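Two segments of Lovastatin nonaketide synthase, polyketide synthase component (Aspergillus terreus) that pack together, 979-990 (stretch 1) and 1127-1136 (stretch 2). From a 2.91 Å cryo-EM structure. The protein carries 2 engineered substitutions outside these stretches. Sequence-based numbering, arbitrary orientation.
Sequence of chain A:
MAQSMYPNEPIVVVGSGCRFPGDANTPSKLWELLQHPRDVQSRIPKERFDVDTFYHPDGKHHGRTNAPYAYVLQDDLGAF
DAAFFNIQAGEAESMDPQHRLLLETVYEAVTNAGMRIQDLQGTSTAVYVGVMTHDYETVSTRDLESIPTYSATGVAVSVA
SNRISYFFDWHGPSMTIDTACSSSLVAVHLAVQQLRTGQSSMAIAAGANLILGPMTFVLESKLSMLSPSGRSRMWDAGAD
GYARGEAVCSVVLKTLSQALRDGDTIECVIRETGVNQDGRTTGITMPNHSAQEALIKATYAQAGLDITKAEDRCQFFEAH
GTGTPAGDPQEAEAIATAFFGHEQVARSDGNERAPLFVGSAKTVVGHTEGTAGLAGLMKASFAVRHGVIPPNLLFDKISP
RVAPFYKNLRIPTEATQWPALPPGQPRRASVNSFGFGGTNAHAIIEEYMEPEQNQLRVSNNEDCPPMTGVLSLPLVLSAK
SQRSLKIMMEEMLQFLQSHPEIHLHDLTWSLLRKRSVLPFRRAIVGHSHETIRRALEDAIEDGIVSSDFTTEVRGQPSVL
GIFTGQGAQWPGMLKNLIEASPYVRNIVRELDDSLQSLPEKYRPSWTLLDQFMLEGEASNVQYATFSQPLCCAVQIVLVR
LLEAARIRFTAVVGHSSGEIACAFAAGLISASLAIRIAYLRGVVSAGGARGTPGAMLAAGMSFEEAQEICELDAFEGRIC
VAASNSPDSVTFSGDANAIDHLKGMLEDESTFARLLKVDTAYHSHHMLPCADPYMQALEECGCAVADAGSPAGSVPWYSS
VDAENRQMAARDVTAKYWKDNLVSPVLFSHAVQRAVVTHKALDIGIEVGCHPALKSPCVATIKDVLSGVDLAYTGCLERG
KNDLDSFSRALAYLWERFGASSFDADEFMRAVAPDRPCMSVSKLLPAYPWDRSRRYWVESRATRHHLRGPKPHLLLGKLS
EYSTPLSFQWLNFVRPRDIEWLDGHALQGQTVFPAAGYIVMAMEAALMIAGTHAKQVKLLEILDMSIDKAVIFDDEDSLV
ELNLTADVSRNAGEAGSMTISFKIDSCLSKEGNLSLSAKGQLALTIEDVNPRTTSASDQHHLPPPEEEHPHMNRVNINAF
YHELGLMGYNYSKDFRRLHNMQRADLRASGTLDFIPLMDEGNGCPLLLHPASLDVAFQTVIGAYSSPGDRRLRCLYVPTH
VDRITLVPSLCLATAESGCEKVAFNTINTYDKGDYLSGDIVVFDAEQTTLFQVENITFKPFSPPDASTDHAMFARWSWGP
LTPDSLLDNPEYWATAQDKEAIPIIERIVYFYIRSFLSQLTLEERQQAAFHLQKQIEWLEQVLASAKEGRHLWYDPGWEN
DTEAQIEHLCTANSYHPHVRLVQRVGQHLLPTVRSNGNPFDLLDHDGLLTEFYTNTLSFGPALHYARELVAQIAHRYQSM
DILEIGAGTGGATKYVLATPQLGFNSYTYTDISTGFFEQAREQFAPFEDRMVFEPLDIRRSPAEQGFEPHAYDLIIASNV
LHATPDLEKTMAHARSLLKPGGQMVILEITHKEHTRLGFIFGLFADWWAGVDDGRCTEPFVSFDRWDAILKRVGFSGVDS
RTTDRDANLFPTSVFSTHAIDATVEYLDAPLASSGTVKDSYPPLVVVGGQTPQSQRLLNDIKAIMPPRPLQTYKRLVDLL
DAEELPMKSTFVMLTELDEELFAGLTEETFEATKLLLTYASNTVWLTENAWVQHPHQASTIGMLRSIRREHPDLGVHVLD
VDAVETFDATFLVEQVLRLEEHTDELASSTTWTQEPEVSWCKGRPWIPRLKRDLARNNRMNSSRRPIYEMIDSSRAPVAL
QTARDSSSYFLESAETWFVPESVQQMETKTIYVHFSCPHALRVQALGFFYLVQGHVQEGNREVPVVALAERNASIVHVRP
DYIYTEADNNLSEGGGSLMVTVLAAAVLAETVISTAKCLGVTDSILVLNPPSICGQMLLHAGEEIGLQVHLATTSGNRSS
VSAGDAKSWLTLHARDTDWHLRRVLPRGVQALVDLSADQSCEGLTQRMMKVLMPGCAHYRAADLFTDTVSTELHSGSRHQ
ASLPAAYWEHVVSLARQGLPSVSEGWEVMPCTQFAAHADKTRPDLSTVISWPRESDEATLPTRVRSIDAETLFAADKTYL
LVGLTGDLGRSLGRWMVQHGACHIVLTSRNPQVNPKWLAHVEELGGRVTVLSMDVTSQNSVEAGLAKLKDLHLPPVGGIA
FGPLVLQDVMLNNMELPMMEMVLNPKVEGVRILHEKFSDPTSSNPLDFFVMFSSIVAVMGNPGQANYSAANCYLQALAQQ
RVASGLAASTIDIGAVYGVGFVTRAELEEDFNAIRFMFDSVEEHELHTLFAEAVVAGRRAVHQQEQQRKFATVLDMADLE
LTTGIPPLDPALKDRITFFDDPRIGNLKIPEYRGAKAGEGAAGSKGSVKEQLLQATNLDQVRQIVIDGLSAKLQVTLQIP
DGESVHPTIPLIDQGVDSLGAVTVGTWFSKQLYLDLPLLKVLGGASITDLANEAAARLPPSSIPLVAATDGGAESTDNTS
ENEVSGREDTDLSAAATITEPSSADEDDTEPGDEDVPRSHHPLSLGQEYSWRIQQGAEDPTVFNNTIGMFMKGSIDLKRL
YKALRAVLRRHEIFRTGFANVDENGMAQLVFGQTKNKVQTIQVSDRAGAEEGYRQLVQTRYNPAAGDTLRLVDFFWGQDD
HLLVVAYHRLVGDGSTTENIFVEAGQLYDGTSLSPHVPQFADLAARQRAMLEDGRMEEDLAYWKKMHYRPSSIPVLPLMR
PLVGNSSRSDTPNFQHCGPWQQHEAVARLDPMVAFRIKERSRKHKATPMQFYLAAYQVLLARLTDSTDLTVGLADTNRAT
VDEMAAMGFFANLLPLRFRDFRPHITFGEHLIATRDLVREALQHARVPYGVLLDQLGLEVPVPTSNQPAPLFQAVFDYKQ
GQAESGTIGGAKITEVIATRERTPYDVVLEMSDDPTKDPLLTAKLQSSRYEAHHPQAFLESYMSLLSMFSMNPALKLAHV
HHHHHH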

# COMPACT_ATOMS: atom_id res chain seq x y z
N ILE A 979 -23.44 3.43 -1.50
CA ILE A 979 -23.56 2.41 -2.53
C ILE A 979 -25.01 1.95 -2.51
O ILE A 979 -25.38 1.06 -1.73
CB ILE A 979 -22.59 1.24 -2.31
CG1 ILE A 979 -21.16 1.76 -2.22
CG2 ILE A 979 -22.71 0.23 -3.44
CD1 ILE A 979 -20.12 0.67 -2.16
N GLU A 980 -25.83 2.55 -3.37
CA GLU A 980 -27.28 2.37 -3.28
C GLU A 980 -27.67 0.90 -3.22
O GLU A 980 -28.52 0.51 -2.41
CB GLU A 980 -27.95 3.06 -4.47
CG GLU A 980 -27.49 2.54 -5.82
CD GLU A 980 -28.05 3.35 -6.97
OE1 GLU A 980 -28.77 4.34 -6.71
OE2 GLU A 980 -27.76 3.01 -8.14
N TRP A 981 -27.06 0.07 -4.06
CA TRP A 981 -27.44 -1.33 -4.13
C TRP A 981 -26.95 -2.15 -2.95
O TRP A 981 -27.52 -3.22 -2.67
CB TRP A 981 -26.91 -1.95 -5.43
CG TRP A 981 -25.43 -1.83 -5.58
CD1 TRP A 981 -24.76 -0.90 -6.31
CD2 TRP A 981 -24.43 -2.66 -4.98
NE1 TRP A 981 -23.40 -1.10 -6.21
CE2 TRP A 981 -23.18 -2.18 -5.40
CE3 TRP A 981 -24.48 -3.77 -4.13
CZ2 TRP A 981 -21.98 -2.77 -4.99
CZ3 TRP A 981 -23.30 -4.35 -3.73
CH2 TRP A 981 -22.06 -3.85 -4.16
N LEU A 982 -25.93 -1.68 -2.23
CA LEU A 982 -25.34 -2.48 -1.17
C LEU A 982 -26.32 -2.77 -0.04
O LEU A 982 -26.09 -3.70 0.73
CB LEU A 982 -24.10 -1.77 -0.61
CG LEU A 982 -23.34 -2.50 0.50
CD1 LEU A 982 -23.01 -3.92 0.08
CD2 LEU A 982 -22.08 -1.74 0.84
N ASP A 983 -27.40 -1.99 0.07
CA ASP A 983 -28.40 -2.27 1.08
C ASP A 983 -29.10 -3.60 0.85
O ASP A 983 -29.70 -4.15 1.78
CB ASP A 983 -29.44 -1.15 1.12
CG ASP A 983 -28.82 0.22 1.32
OD1 ASP A 983 -27.79 0.31 2.02
OD2 ASP A 983 -29.36 1.20 0.77
N GLY A 984 -29.03 -4.14 -0.37
CA GLY A 984 -29.74 -5.36 -0.69
C GLY A 984 -29.13 -6.62 -0.11
O GLY A 984 -29.84 -7.62 0.06
N HIS A 985 -27.83 -6.59 0.20
CA HIS A 985 -27.15 -7.77 0.74
C HIS A 985 -27.14 -7.68 2.26
O HIS A 985 -26.30 -7.03 2.89
CB HIS A 985 -25.73 -7.86 0.19
CG HIS A 985 -25.07 -9.18 0.45
ND1 HIS A 985 -24.35 -9.44 1.60
CD2 HIS A 985 -25.03 -10.32 -0.28
CE1 HIS A 985 -23.90 -10.68 1.56
NE2 HIS A 985 -24.29 -11.23 0.43
N ALA A 986 -28.12 -8.34 2.87
CA ALA A 986 -28.26 -8.39 4.31
C ALA A 986 -28.16 -9.84 4.78
O ALA A 986 -28.79 -10.73 4.21
CB ALA A 986 -29.59 -7.78 4.75
N LEU A 987 -27.37 -10.06 5.83
CA LEU A 987 -27.24 -11.37 6.45
C LEU A 987 -27.58 -11.23 7.93
O LEU A 987 -26.95 -10.45 8.64
CB LEU A 987 -25.82 -11.92 6.27
CG LEU A 987 -25.37 -12.08 4.82
CD1 LEU A 987 -23.97 -12.64 4.76
CD2 LEU A 987 -26.33 -12.98 4.05
N GLN A 988 -28.59 -11.98 8.37
CA GLN A 988 -29.08 -11.88 9.75
C GLN A 988 -29.49 -10.45 10.08
O GLN A 988 -29.28 -9.96 11.19
CB GLN A 988 -28.02 -12.39 10.73
CG GLN A 988 -27.55 -13.80 10.45
CD GLN A 988 -26.53 -14.29 11.46
OE1 GLN A 988 -26.05 -13.52 12.29
NE2 GLN A 988 -26.21 -15.58 11.40
N GLY A 989 -30.09 -9.78 9.10
CA GLY A 989 -30.53 -8.40 9.24
C GLY A 989 -29.45 -7.38 8.96
O GLY A 989 -29.71 -6.36 8.31
N GLN A 990 -28.23 -7.64 9.42
CA GLN A 990 -27.13 -6.72 9.19
C GLN A 990 -26.78 -6.67 7.71
O GLN A 990 -26.74 -7.70 7.03
CB GLN A 990 -25.90 -7.14 10.00
CG GLN A 990 -26.14 -7.32 11.48
CD GLN A 990 -26.48 -6.02 12.19
OE1 GLN A 990 -26.57 -4.97 11.57
NE2 GLN A 990 -26.68 -6.10 13.50
N MET A 1127 -33.55 -18.28 6.86
CA MET A 1127 -32.25 -18.79 7.29
C MET A 1127 -31.20 -17.68 7.40
O MET A 1127 -30.00 -17.97 7.45
CB MET A 1127 -31.76 -19.88 6.34
CG MET A 1127 -32.83 -20.90 5.97
SD MET A 1127 -33.90 -21.36 7.35
CE MET A 1127 -32.75 -22.22 8.41
N GLY A 1128 -31.63 -16.42 7.43
CA GLY A 1128 -30.74 -15.30 7.65
C GLY A 1128 -30.30 -14.58 6.39
O GLY A 1128 -29.72 -13.49 6.50
N TYR A 1129 -30.54 -15.15 5.21
CA TYR A 1129 -30.17 -14.51 3.95
C TYR A 1129 -31.25 -13.51 3.57
O TYR A 1129 -32.11 -13.76 2.72
CB TYR A 1129 -30.00 -15.56 2.85
CG TYR A 1129 -28.92 -16.59 3.07
CD1 TYR A 1129 -29.16 -17.70 3.85
CD2 TYR A 1129 -27.69 -16.47 2.46
CE1 TYR A 1129 -28.19 -18.66 4.04
CE2 TYR A 1129 -26.71 -17.42 2.64
CZ TYR A 1129 -26.96 -18.51 3.43
OH TYR A 1129 -25.99 -19.46 3.62
N ASN A 1130 -31.20 -12.34 4.20
CA ASN A 1130 -32.22 -11.32 3.95
C ASN A 1130 -31.90 -10.55 2.68
O ASN A 1130 -31.79 -9.32 2.70
CB ASN A 1130 -32.32 -10.37 5.14
CG ASN A 1130 -32.57 -11.09 6.44
OD1 ASN A 1130 -31.81 -10.97 7.40
ND2 ASN A 1130 -33.65 -11.87 6.48
N TYR A 1131 -31.75 -11.26 1.56
CA TYR A 1131 -31.47 -10.60 0.29
C TYR A 1131 -32.64 -9.70 -0.10
O TYR A 1131 -33.80 -10.00 0.18
CB TYR A 1131 -31.22 -11.62 -0.81
CG TYR A 1131 -29.96 -12.44 -0.62
CD1 TYR A 1131 -28.72 -11.83 -0.55
CD2 TYR A 1131 -30.01 -13.82 -0.54
CE1 TYR A 1131 -27.57 -12.57 -0.39
CE2 TYR A 1131 -28.87 -14.57 -0.38
CZ TYR A 1131 -27.65 -13.94 -0.30
OH TYR A 1131 -26.50 -14.68 -0.14
N SER A 1132 -32.32 -8.59 -0.76
CA SER A 1132 -33.33 -7.60 -1.11
C SER A 1132 -32.95 -6.93 -2.42
O SER A 1132 -31.80 -6.97 -2.86
CB SER A 1132 -33.50 -6.56 -0.01
OG SER A 1132 -33.89 -7.17 1.21
N LYS A 1133 -33.95 -6.28 -3.03
CA LYS A 1133 -33.81 -5.52 -4.27
C LYS A 1133 -32.86 -6.19 -5.26
O LYS A 1133 -33.18 -7.25 -5.81
CB LYS A 1133 -33.37 -4.08 -3.96
CG LYS A 1133 -32.28 -3.92 -2.90
CD LYS A 1133 -32.11 -2.46 -2.49
CE LYS A 1133 -31.60 -1.60 -3.64
NZ LYS A 1133 -31.63 -0.15 -3.29
N ASP A 1134 -31.69 -5.59 -5.50
CA ASP A 1134 -30.83 -6.07 -6.58
C ASP A 1134 -30.37 -7.50 -6.35
O ASP A 1134 -30.06 -8.21 -7.31
CB ASP A 1134 -29.62 -5.14 -6.73
CG ASP A 1134 -30.01 -3.74 -7.13
OD1 ASP A 1134 -31.22 -3.48 -7.30
OD2 ASP A 1134 -29.11 -2.89 -7.28
N PHE A 1135 -30.32 -7.94 -5.10
CA PHE A 1135 -29.86 -9.29 -4.78
C PHE A 1135 -30.98 -10.32 -4.84
O PHE A 1135 -30.72 -11.51 -4.65
CB PHE A 1135 -29.19 -9.30 -3.40
CG PHE A 1135 -27.89 -8.56 -3.37
CD1 PHE A 1135 -27.86 -7.18 -3.28
CD2 PHE A 1135 -26.69 -9.24 -3.45
CE1 PHE A 1135 -26.67 -6.49 -3.26
CE2 PHE A 1135 -25.49 -8.56 -3.43
CZ PHE A 1135 -25.48 -7.18 -3.34
N ARG A 1136 -32.22 -9.88 -5.09
CA ARG A 1136 -33.31 -10.78 -5.46
C ARG A 1136 -33.51 -10.84 -6.96
O ARG A 1136 -34.59 -11.20 -7.43
CB ARG A 1136 -34.61 -10.34 -4.78
CG ARG A 1136 -34.61 -10.48 -3.27
CD ARG A 1136 -35.92 -9.99 -2.68
NE ARG A 1136 -37.05 -10.79 -3.16
CZ ARG A 1136 -37.68 -11.72 -2.44
NH1 ARG A 1136 -37.34 -11.98 -1.19
NH2 ARG A 1136 -38.68 -12.39 -3.00

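Two irregular segments run antiparallel here, joined by a ladder of mostly weak backbone hydrogen bonds and flanked toward one end by a cluster of aromatic rings. As the numbering rises from Gly984 to Gln988, the facing residues fall from Ser1132 to Gly1128. The ladder's straightest rung joins Gln988 N to Gly1128 O at 2.7 Å; Ala986 O accepts a weak bond from Asn1130 N (2.9 Å), and Gly984 O another from Ser1132 N (2.8 Å). The bent geometry of the weak rungs shows that the pairing is loose.

Glycine suits position 984 because a CB would point toward the partner and clash with Ser1132 O and the Phe1135 ring. Gly1128, with phi at 98°, adopts a backbone that itself calls for glycine. Where stretch 1 reverses in a type I' turn from Leu987 to Gln990, the side-chain amide of Asn1130 serves as a polar cross-brace: its OD1 accepts a hydrogen bond from Gly989 N at 2.7 Å.

Phe1135, pointing toward stretch 1, offers a flat apolar surface: His985 CB lies over its face, 3.7 Å from the ring centroid, while Trp981 CZ3 meets Phe1135 CZ rim to rim at 3.6 Å. Tyr1131 turns its edge toward the His985 face, extending the aromatic cluster.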